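Local coordinates for protein 2-oxoglutarate-dependent dioxygenase DAO (Oryza sativa subsp. indica, PDB 6KUN) that probably catalyses the irreversible, iron(II)- and 2-oxoglutarate-dependent oxidation of the auxin indole-3-acetic acid to inactive 2-oxoindole-3-acetic acid, at residues R54-L59 and L107-H112; K118-R123 and V243-F248; H125-D130 and L179-E184. All coordinates share one frame; numbering follows the deposited sequence.

Interaction 1: R54-L59 and L107-H112; sequences RALFDL and LDAPPH
Leu-56 and Ala-109 are the residues whose CA atoms come nearest, 7.2 Å apart. Residues 54-57 are the last turn of helix 43-57, and the chain then leaves it through Asp-58 and Leu-59. Opposite them, residues 107-109 run extended between two helices, and Pro-110 stands at the N-cap position of helix 111-138. No hydrogen bond joins the segments; the contact is small and made by van der Waals packing. The CD2 methyl of Leu-56 meets the CB of Ala-109 at 3.9 Å. With CG anti to the carbonyl carbon (chi1 -78°), the end of Leu-56 is carried toward Ala-109, whose single methyl is short enough to receive it. The buried Leu-56 also packs on Met-155 and Phe-89 of the sheet. Leu-59 sends its CD1 methyl to within 3.5 Å of the Asp-108 carbonyl O, a methyl packed on a backbone atom. The carboxylate of Asp-108 is engaged elsewhere, in a salt bridge with Arg-66, which ties this linker to helix 61-66. In the fold, the contact joins the C-terminal end of helix 43-57 to the linker before helix 111-138, at the periphery of the helical layer flanking the jelly-roll core.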
loop_
_atom_site.group_PDB
_atom_site.type_symbol
_atom_site.label_atom_id
_atom_site.label_comp_id
_atom_site.label_asym_id
_atom_site.label_seq_id
_atom_site.Cartn_x
_atom_site.Cartn_y
_atom_site.Cartn_z
ATOM N N ARG B 54 -11.438 4.793 -1.890
ATOM C CA ARG B 54 -11.713 4.136 -3.166
ATOM C C ARG B 54 -13.160 3.692 -3.278
ATOM O O ARG B 54 -13.732 3.796 -4.363
ATOM C CB ARG B 54 -10.748 2.972 -3.351
ATOM C CG ARG B 54 -9.463 3.441 -4.065
ATOM C CD ARG B 54 -8.200 2.732 -3.629
ATOM N NE ARG B 54 -8.385 1.299 -3.462
ATOM C CZ ARG B 54 -7.391 0.421 -3.346
ATOM N NH1 ARG B 54 -6.125 0.826 -3.398
ATOM N NH2 ARG B 54 -7.664 -0.867 -3.190
ATOM N N ALA B 55 -13.775 3.282 -2.166
ATOM C CA ALA B 55 -15.197 2.959 -2.167
ATOM C C ALA B 55 -16.048 4.195 -2.455
ATOM O O ALA B 55 -16.990 4.137 -3.253
ATOM C CB ALA B 55 -15.587 2.346 -0.826
ATOM N N LEU B 56 -15.702 5.332 -1.862
ATOM C CA LEU B 56 -16.423 6.560 -2.133
ATOM C C LEU B 56 -16.360 6.903 -3.610
ATOM O O LEU B 56 -17.363 7.293 -4.223
ATOM C CB LEU B 56 -15.858 7.717 -1.314
ATOM C CG LEU B 56 -16.261 7.775 0.134
ATOM C CD1 LEU B 56 -15.571 9.004 0.730
ATOM C CD2 LEU B 56 -17.794 7.799 0.268
ATOM N N PHE B 57 -15.152 6.867 -4.186
ATOM C CA PHE B 57 -15.044 7.274 -5.589
ATOM C C PHE B 57 -15.603 6.205 -6.530
ATOM O O PHE B 57 -15.914 6.520 -7.681
ATOM C CB PHE B 57 -13.624 7.603 -5.965
ATOM C CG PHE B 57 -13.184 8.944 -5.471
ATOM C CD1 PHE B 57 -13.824 10.087 -5.891
ATOM C CD2 PHE B 57 -12.153 9.042 -4.577
ATOM C CE1 PHE B 57 -13.437 11.318 -5.415
ATOM C CE2 PHE B 57 -11.733 10.284 -4.125
ATOM C CZ PHE B 57 -12.392 11.421 -4.535
ATOM N N ASP B 58 -15.751 4.972 -6.060
ATOM C CA ASP B 58 -16.390 3.937 -6.874
ATOM C C ASP B 58 -17.910 3.947 -6.772
ATOM O O ASP B 58 -18.570 3.098 -7.376
ATOM C CB ASP B 58 -15.870 2.556 -6.485
ATOM C CG ASP B 58 -14.486 2.275 -7.057
ATOM O OD1 ASP B 58 -14.042 3.002 -7.977
ATOM O OD2 ASP B 58 -13.858 1.317 -6.583
ATOM N N LEU B 59 -18.476 4.864 -6.008
ATOM C CA LEU B 59 -19.922 4.934 -5.888
ATOM C C LEU B 59 -20.564 5.230 -7.246
ATOM O O LEU B 59 -19.948 5.860 -8.103
ATOM C CB LEU B 59 -20.292 6.019 -4.886
ATOM C CG LEU B 59 -20.215 5.696 -3.388
ATOM C CD1 LEU B 59 -20.457 6.965 -2.573
ATOM C CD2 LEU B 59 -21.232 4.617 -3.028
ATOM N N LEU B 107 -23.065 11.638 4.646
ATOM C CA LEU B 107 -22.556 10.952 3.469
ATOM C C LEU B 107 -23.455 9.788 3.104
ATOM O O LEU B 107 -23.846 8.993 3.962
ATOM C CB LEU B 107 -21.150 10.425 3.721
ATOM C CG LEU B 107 -20.010 11.415 3.608
ATOM C CD1 LEU B 107 -18.775 10.715 4.181
ATOM C CD2 LEU B 107 -19.767 11.822 2.184
ATOM N N ASP B 108 -23.756 9.669 1.833
ATOM C CA ASP B 108 -24.457 8.484 1.343
ATOM C C ASP B 108 -23.406 7.385 1.081
ATOM O O ASP B 108 -22.782 7.333 0.022
ATOM C CB ASP B 108 -25.239 8.820 0.087
ATOM C CG ASP B 108 -26.011 7.637 -0.422
ATOM O OD1 ASP B 108 -26.035 6.577 0.250
ATOM O OD2 ASP B 108 -26.601 7.791 -1.502
ATOM N N ALA B 109 -23.204 6.539 2.052
ATOM C CA ALA B 109 -22.196 5.508 1.977
ATOM C C ALA B 109 -22.459 4.529 3.097
ATOM O O ALA B 109 -23.156 4.880 4.058
ATOM C CB ALA B 109 -20.801 6.119 2.141
ATOM N N PRO B 110 -21.807 3.371 3.112
ATOM C CA PRO B 110 -22.036 2.417 4.189
ATOM C C PRO B 110 -21.515 2.984 5.524
ATOM O O PRO B 110 -20.574 3.793 5.532
ATOM C CB PRO B 110 -21.254 1.167 3.759
ATOM C CG PRO B 110 -21.072 1.334 2.279
ATOM C CD PRO B 110 -20.899 2.822 2.080
ATOM N N PRO B 111 -22.138 2.617 6.635
ATOM C CA PRO B 111 -21.655 3.106 7.931
ATOM C C PRO B 111 -20.147 2.956 8.132
ATOM O O PRO B 111 -19.529 3.875 8.693
ATOM C CB PRO B 111 -22.454 2.268 8.947
ATOM C CG PRO B 111 -23.458 1.458 8.127
ATOM C CD PRO B 111 -23.427 1.896 6.740
ATOM N N HIS B 112 -19.536 1.844 7.713
ATOM C CA HIS B 112 -18.124 1.666 8.049
ATOM C C HIS B 112 -17.255 2.661 7.275
ATOM O O HIS B 112 -16.234 3.131 7.796
ATOM C CB HIS B 112 -17.670 0.220 7.818
ATOM C CG HIS B 112 -17.549 -0.171 6.380
ATOM N ND1 HIS B 112 -16.427 0.095 5.629
ATOM C CD2 HIS B 112 -18.421 -0.793 5.546
ATOM C CE1 HIS B 112 -16.609 -0.341 4.395
ATOM N NE2 HIS B 112 -17.811 -0.889 4.317
#

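Interaction 2: K118-R123 and V243-F248; sequences KAYAER and VSIAMF. With AKG (2-oxoglutaric acid), chain G.
Ser-244 OG faces both oxygens of one carboxylate of 2-oxoglutarate, 2.8 Å from AKG O4 and 2.9 Å from AKG O3, and it also accepts a hydrogen bond from Asn-156 ND2. Its bond to O3 is weak. Tyr-158 and Arg-242 bind the same ligand. At its other end, AKG O2 lies in the plane of the Phe-248 ring, at the edge, 3.9 Å from CE2. Ile-245 and Met-247 leave the strand on the side facing helix 111-138. The chain of Met-247 starts with CG anti to the backbone N, then bends at chi2 (68°) and chi3 (81°), which lays its CE methyl 3.3 Å from the Ala-121 O. Such a flexible, unbranched side chain suits the uneven surface of a helix, and small Ala-121 allows the close approach. Tyr-120 crosses Ile-245 obliquely, its CE2 4.2 Å from CD1, and the large ring spans the wider part of the interface. With Arg-242, Ser-244 forms the RxS motif by which plant dioxygenases of this family hold 2-oxoglutarate on a jelly-roll strand.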
loop_
_atom_site.group_PDB
_atom_site.type_symbol
_atom_site.label_atom_id
_atom_site.label_comp_id
_atom_site.label_asym_id
_atom_site.label_seq_id
_atom_site.Cartn_x
_atom_site.Cartn_y
_atom_site.Cartn_z
ATOM N N LYS B 118 -14.483 9.695 9.122
ATOM C CA LYS B 118 -14.526 10.544 10.302
ATOM C C LYS B 118 -13.242 10.414 11.096
ATOM O O LYS B 118 -12.646 11.431 11.496
ATOM C CB LYS B 118 -15.735 10.174 11.154
ATOM C CG LYS B 118 -15.945 11.035 12.375
ATOM C CD LYS B 118 -17.287 10.695 13.059
ATOM C CE LYS B 118 -17.508 11.600 14.262
ATOM N NZ LYS B 118 -18.941 11.901 14.477
ATOM N N ALA B 119 -12.802 9.177 11.352
ATOM C CA ALA B 119 -11.608 8.970 12.161
ATOM C C ALA B 119 -10.383 9.557 11.479
ATOM O O ALA B 119 -9.561 10.223 12.128
ATOM C CB ALA B 119 -11.417 7.469 12.447
ATOM N N TYR B 120 -10.261 9.328 10.181
ATOM C CA TYR B 120 -9.201 9.865 9.412
ATOM C C TYR B 120 -9.173 11.397 9.442
ATOM O O TYR B 120 -8.174 11.947 9.695
ATOM C CB TYR B 120 -9.174 9.319 7.991
ATOM C CG TYR B 120 -7.821 9.150 7.454
ATOM C CD1 TYR B 120 -7.110 8.057 7.781
ATOM C CD2 TYR B 120 -7.233 10.081 6.642
ATOM C CE1 TYR B 120 -5.879 7.858 7.310
ATOM C CE2 TYR B 120 -5.969 9.884 6.157
ATOM C CZ TYR B 120 -5.315 8.750 6.501
ATOM O OH TYR B 120 -4.073 8.415 6.130
ATOM N N ALA B 121 -10.282 12.037 9.179
ATOM C CA ALA B 121 -10.320 13.507 9.171
ATOM C C ALA B 121 -9.852 14.041 10.517
ATOM O O ALA B 121 -8.986 14.940 10.595
ATOM C CB ALA B 121 -11.729 14.021 8.848
ATOM N N GLU B 122 -10.375 13.458 11.587
ATOM C CA GLU B 122 -9.984 13.855 12.930
ATOM C C GLU B 122 -8.487 13.649 13.161
ATOM O O GLU B 122 -7.811 14.542 13.698
ATOM C CB GLU B 122 -10.803 13.046 13.937
ATOM C CG GLU B 122 -12.239 13.492 14.037
ATOM C CD GLU B 122 -13.100 12.490 14.805
ATOM O OE1 GLU B 122 -12.612 11.379 15.126
ATOM O OE2 GLU B 122 -14.278 12.814 15.070
ATOM N N ARG B 123 -7.949 12.476 12.749
ATOM C CA ARG B 123 -6.541 12.192 12.969
ATOM C C ARG B 123 -5.653 13.116 12.140
ATOM O O ARG B 123 -4.602 13.598 12.614
ATOM C CB ARG B 123 -6.223 10.729 12.662
ATOM C CG ARG B 123 -6.977 9.746 13.522
ATOM C CD ARG B 123 -6.664 9.961 14.963
ATOM N NE ARG B 123 -5.233 9.839 15.186
ATOM C CZ ARG B 123 -4.623 8.688 15.423
ATOM N NH1 ARG B 123 -5.329 7.561 15.480
ATOM N NH2 ARG B 123 -3.309 8.671 15.608
ATOM N N VAL B 243 -5.388 8.601 -6.498
ATOM C CA VAL B 243 -6.210 8.997 -5.364
ATOM C C VAL B 243 -5.321 9.591 -4.278
ATOM O O VAL B 243 -4.236 9.065 -3.961
ATOM C CB VAL B 243 -7.048 7.827 -4.825
ATOM C CG1 VAL B 243 -7.728 8.237 -3.572
ATOM C CG2 VAL B 243 -8.070 7.416 -5.888
ATOM N N SER B 244 -5.772 10.712 -3.728
ATOM C CA SER B 244 -5.002 11.373 -2.699
ATOM C C SER B 244 -5.931 11.942 -1.654
ATOM O O SER B 244 -7.130 12.098 -1.875
ATOM C CB SER B 244 -4.101 12.487 -3.277
ATOM O OG SER B 244 -4.833 13.574 -3.771
ATOM N N ILE B 245 -5.348 12.237 -0.503
ATOM C CA ILE B 245 -6.049 12.828 0.625
ATOM C C ILE B 245 -5.197 13.999 1.102
ATOM O O ILE B 245 -3.957 13.889 1.222
ATOM C CB ILE B 245 -6.241 11.790 1.735
ATOM C CG1 ILE B 245 -6.879 10.522 1.175
ATOM C CG2 ILE B 245 -7.088 12.309 2.818
ATOM C CD1 ILE B 245 -6.810 9.383 2.109
ATOM N N ALA B 246 -5.863 15.106 1.401
ATOM C CA ALA B 246 -5.145 16.289 1.863
ATOM C C ALA B 246 -5.897 16.998 2.971
ATOM O O ALA B 246 -7.135 17.024 2.989
ATOM C CB ALA B 246 -4.886 17.290 0.704
ATOM N N MET B 247 -5.147 17.567 3.896
ATOM C CA MET B 247 -5.688 18.415 4.944
ATOM C C MET B 247 -4.995 19.767 4.856
ATOM O O MET B 247 -3.759 19.844 4.934
ATOM C CB MET B 247 -5.444 17.792 6.322
ATOM C CG MET B 247 -6.022 18.634 7.458
ATOM S SD MET B 247 -7.829 18.733 7.519
ATOM C CE MET B 247 -8.182 17.178 8.325
ATOM N N PHE B 248 -5.773 20.810 4.647
ATOM C CA PHE B 248 -5.277 22.184 4.473
ATOM C C PHE B 248 -5.551 22.971 5.746
ATOM O O PHE B 248 -6.703 23.178 6.113
ATOM C CB PHE B 248 -5.910 22.877 3.284
ATOM C CG PHE B 248 -5.769 22.124 1.993
ATOM C CD1 PHE B 248 -6.648 21.110 1.662
ATOM C CD2 PHE B 248 -4.767 22.450 1.095
ATOM C CE1 PHE B 248 -6.537 20.445 0.464
ATOM C CE2 PHE B 248 -4.665 21.774 -0.121
ATOM C CZ PHE B 248 -5.552 20.760 -0.421
HETATM C C1 AKG G . -2.372 20.161 -3.751
HETATM O O1 AKG G . -2.012 19.419 -2.812
HETATM O O2 AKG G . -2.857 21.296 -3.549
HETATM C C2 AKG G . -2.221 19.691 -5.125
HETATM O O5 AKG G . -1.534 20.315 -5.915
HETATM C C3 AKG G . -2.921 18.425 -5.561
HETATM C C4 AKG G . -2.807 17.377 -4.462
HETATM C C5 AKG G . -3.484 16.104 -4.909
HETATM O O3 AKG G . -2.779 15.090 -5.106
HETATM O O4 AKG G . -4.725 16.110 -5.064
#

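Interaction 3: H125-D130 and L179-E184; sequences HSLIVD and LTVLQE
Chi1 of Ile-128, -160°, puts CG1 anti to the backbone N and carries that branch to the strand, where Val-181, with CG1 anti to its backbone N (chi1 -176°), has CG2 on the side of Ile-128. The two side chains slide past each other in opposite directions, and Ile-128 CG1 lies 3.5 Å from Val-181 CG2. The position of Ile-128 CD1 is doubtful, since it comes implausibly close to that methyl; the modelled CD1 lies 3.8 Å from Leu-179 CB, a distance to be read with the same caution. The preceding residue, Leu-127, brings its CD2 methyl to 4.0 Å from Val-181 CG1, the two side chains meeting at about a right angle. This is helix-on-sheet packing: helix 111-138 lies across the large sheet of the jelly roll, and the axes of the short segments approach to 8.9 Å, with 134° between their N-to-C directions. Beta-branched Val-181 suits a strand and offers one methyl to each helix residue, while the longer Leu-127 and Ile-128 fill the gap between the layers. The strand's other face belongs to the active site, where Thr-180 OG1 is hydrogen-bonded to OD2 of Asp-175, a predicted iron ligand, and Leu-182 touches 2-oxoglutarate.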
loop_
_atom_site.group_PDB
_atom_site.type_symbol
_atom_site.label_atom_id
_atom_site.label_comp_id
_atom_site.label_asym_id
_atom_site.label_seq_id
_atom_site.Cartn_x
_atom_site.Cartn_y
_atom_site.Cartn_z
ATOM N N HIS B 125 -6.449 16.099 11.291
ATOM C CA HIS B 125 -6.482 17.407 11.926
ATOM C C HIS B 125 -5.442 17.497 13.052
ATOM O O HIS B 125 -4.689 18.469 13.141
ATOM C CB HIS B 125 -7.863 17.708 12.466
ATOM C CG HIS B 125 -7.925 19.023 13.160
ATOM N ND1 HIS B 125 -8.148 19.147 14.509
ATOM C CD2 HIS B 125 -7.716 20.271 12.696
ATOM C CE1 HIS B 125 -8.088 20.417 14.838
ATOM N NE2 HIS B 125 -7.858 21.116 13.748
ATOM N N SER B 126 -5.416 16.494 13.941
ATOM C CA SER B 126 -4.434 16.467 15.018
ATOM C C SER B 126 -3.010 16.509 14.463
ATOM O O SER B 126 -2.133 17.185 15.024
ATOM C CB SER B 126 -4.616 15.201 15.865
ATOM O OG SER B 126 -5.843 15.219 16.570
ATOM N N LEU B 127 -2.779 15.803 13.356
ATOM C CA LEU B 127 -1.459 15.783 12.752
ATOM C C LEU B 127 -1.066 17.178 12.302
ATOM O O LEU B 127 0.019 17.647 12.627
ATOM C CB LEU B 127 -1.405 14.777 11.614
ATOM C CG LEU B 127 -0.103 14.653 10.828
ATOM C CD1 LEU B 127 1.081 14.358 11.745
ATOM C CD2 LEU B 127 -0.244 13.582 9.766
ATOM N N ILE B 128 -1.937 17.879 11.583
ATOM C CA ILE B 128 -1.507 19.140 10.984
ATOM C C ILE B 128 -1.330 20.186 12.080
ATOM O O ILE B 128 -0.462 21.047 11.969
ATOM C CB ILE B 128 -2.486 19.569 9.887
ATOM C CG1 ILE B 128 -1.915 20.573 8.882
ATOM C CG2 ILE B 128 -3.780 20.108 10.507
ATOM C CD1 ILE B 128 -0.431 20.706 8.812
ATOM N N VAL B 129 -2.104 20.090 13.161
ATOM C CA VAL B 129 -1.902 20.973 14.301
ATOM C C VAL B 129 -0.540 20.702 14.954
ATOM O O VAL B 129 0.208 21.627 15.264
ATOM C CB VAL B 129 -3.056 20.812 15.298
ATOM C CG1 VAL B 129 -2.764 21.518 16.622
ATOM C CG2 VAL B 129 -4.358 21.355 14.691
ATOM N N ASP B 130 -0.200 19.423 15.143
ATOM C CA ASP B 130 1.092 19.038 15.702
ATOM C C ASP B 130 2.242 19.515 14.814
ATOM O O ASP B 130 3.209 20.123 15.301
ATOM C CB ASP B 130 1.153 17.517 15.905
ATOM C CG ASP B 130 2.443 17.057 16.592
ATOM O OD1 ASP B 130 2.843 17.662 17.603
ATOM O OD2 ASP B 130 3.054 16.083 16.124
ATOM N N LEU B 179 -0.305 25.586 5.902
ATOM C CA LEU B 179 0.382 24.313 5.726
ATOM C C LEU B 179 -0.609 23.306 5.179
ATOM O O LEU B 179 -1.795 23.364 5.514
ATOM C CB LEU B 179 0.903 23.732 7.040
ATOM C CG LEU B 179 2.065 24.425 7.721
ATOM C CD1 LEU B 179 2.327 23.783 9.061
ATOM C CD2 LEU B 179 3.281 24.404 6.837
ATOM N N THR B 180 -0.113 22.351 4.400
ATOM C CA THR B 180 -0.922 21.280 3.861
ATOM C C THR B 180 -0.260 19.943 4.124
ATOM O O THR B 180 0.937 19.794 3.862
ATOM C CB THR B 180 -1.126 21.457 2.362
ATOM O OG1 THR B 180 -1.694 22.739 2.126
ATOM C CG2 THR B 180 -2.110 20.374 1.857
ATOM N N VAL B 181 -1.038 18.963 4.629
ATOM C CA VAL B 181 -0.536 17.612 4.811
ATOM C C VAL B 181 -1.217 16.731 3.778
ATOM O O VAL B 181 -2.445 16.671 3.736
ATOM C CB VAL B 181 -0.760 17.061 6.228
ATOM C CG1 VAL B 181 -0.108 15.679 6.350
ATOM C CG2 VAL B 181 -0.187 17.979 7.246
ATOM N N LEU B 182 -0.420 16.021 2.981
ATOM C CA LEU B 182 -0.910 15.220 1.864
ATOM C C LEU B 182 -0.565 13.751 2.097
ATOM O O LEU B 182 0.538 13.427 2.551
ATOM C CB LEU B 182 -0.263 15.682 0.534
ATOM C CG LEU B 182 -0.331 17.139 0.093
ATOM C CD1 LEU B 182 0.579 17.335 -1.121
ATOM C CD2 LEU B 182 -1.742 17.553 -0.235
ATOM N N GLN B 183 -1.490 12.876 1.711
ATOM C CA GLN B 183 -1.243 11.442 1.617
ATOM C C GLN B 183 -1.443 11.016 0.162
ATOM O O GLN B 183 -2.575 10.933 -0.317
ATOM C CB GLN B 183 -2.191 10.668 2.533
ATOM C CG GLN B 183 -2.111 9.159 2.376
ATOM C CD GLN B 183 -1.667 8.464 3.648
ATOM O OE1 GLN B 183 -2.486 7.931 4.396
ATOM N NE2 GLN B 183 -0.363 8.467 3.899
ATOM N N GLU B 184 -0.342 10.762 -0.540
ATOM C CA GLU B 184 -0.375 10.513 -1.977
ATOM C C GLU B 184 -0.625 9.033 -2.234
ATOM O O GLU B 184 -0.425 8.181 -1.373
ATOM C CB GLU B 184 0.946 10.962 -2.629
ATOM C CG GLU B 184 0.983 10.905 -4.164
ATOM C CD GLU B 184 2.268 11.500 -4.730
ATOM O OE1 GLU B 184 3.133 11.914 -3.928
ATOM O OE2 GLU B 184 2.415 11.560 -5.969
#

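All three contacts use helix 111-138: interaction 1 at its N-terminal approach, interactions 2 and 3 successively further along it. Along the chain interaction 1 closes before the others open, and interaction 3 is nested inside the loop closed by interaction 2. The centres of interactions 2 and 3 are about 8 Å apart, and their strands, 242-249 and 179-183, are antiparallel neighbours in the large sheet, probably hydrogen-bonded from Gln-183 N to Ile-245 O (2.7 Å). Interaction 1 is more peripheral, its centre about 15 Å from that of interaction 2 and about 23 Å from that of interaction 3. One long helix thus backs two adjacent strands whose faces turned away from it contribute Leu-182, Ser-244 and Phe-248 to the 2-oxoglutarate pocket.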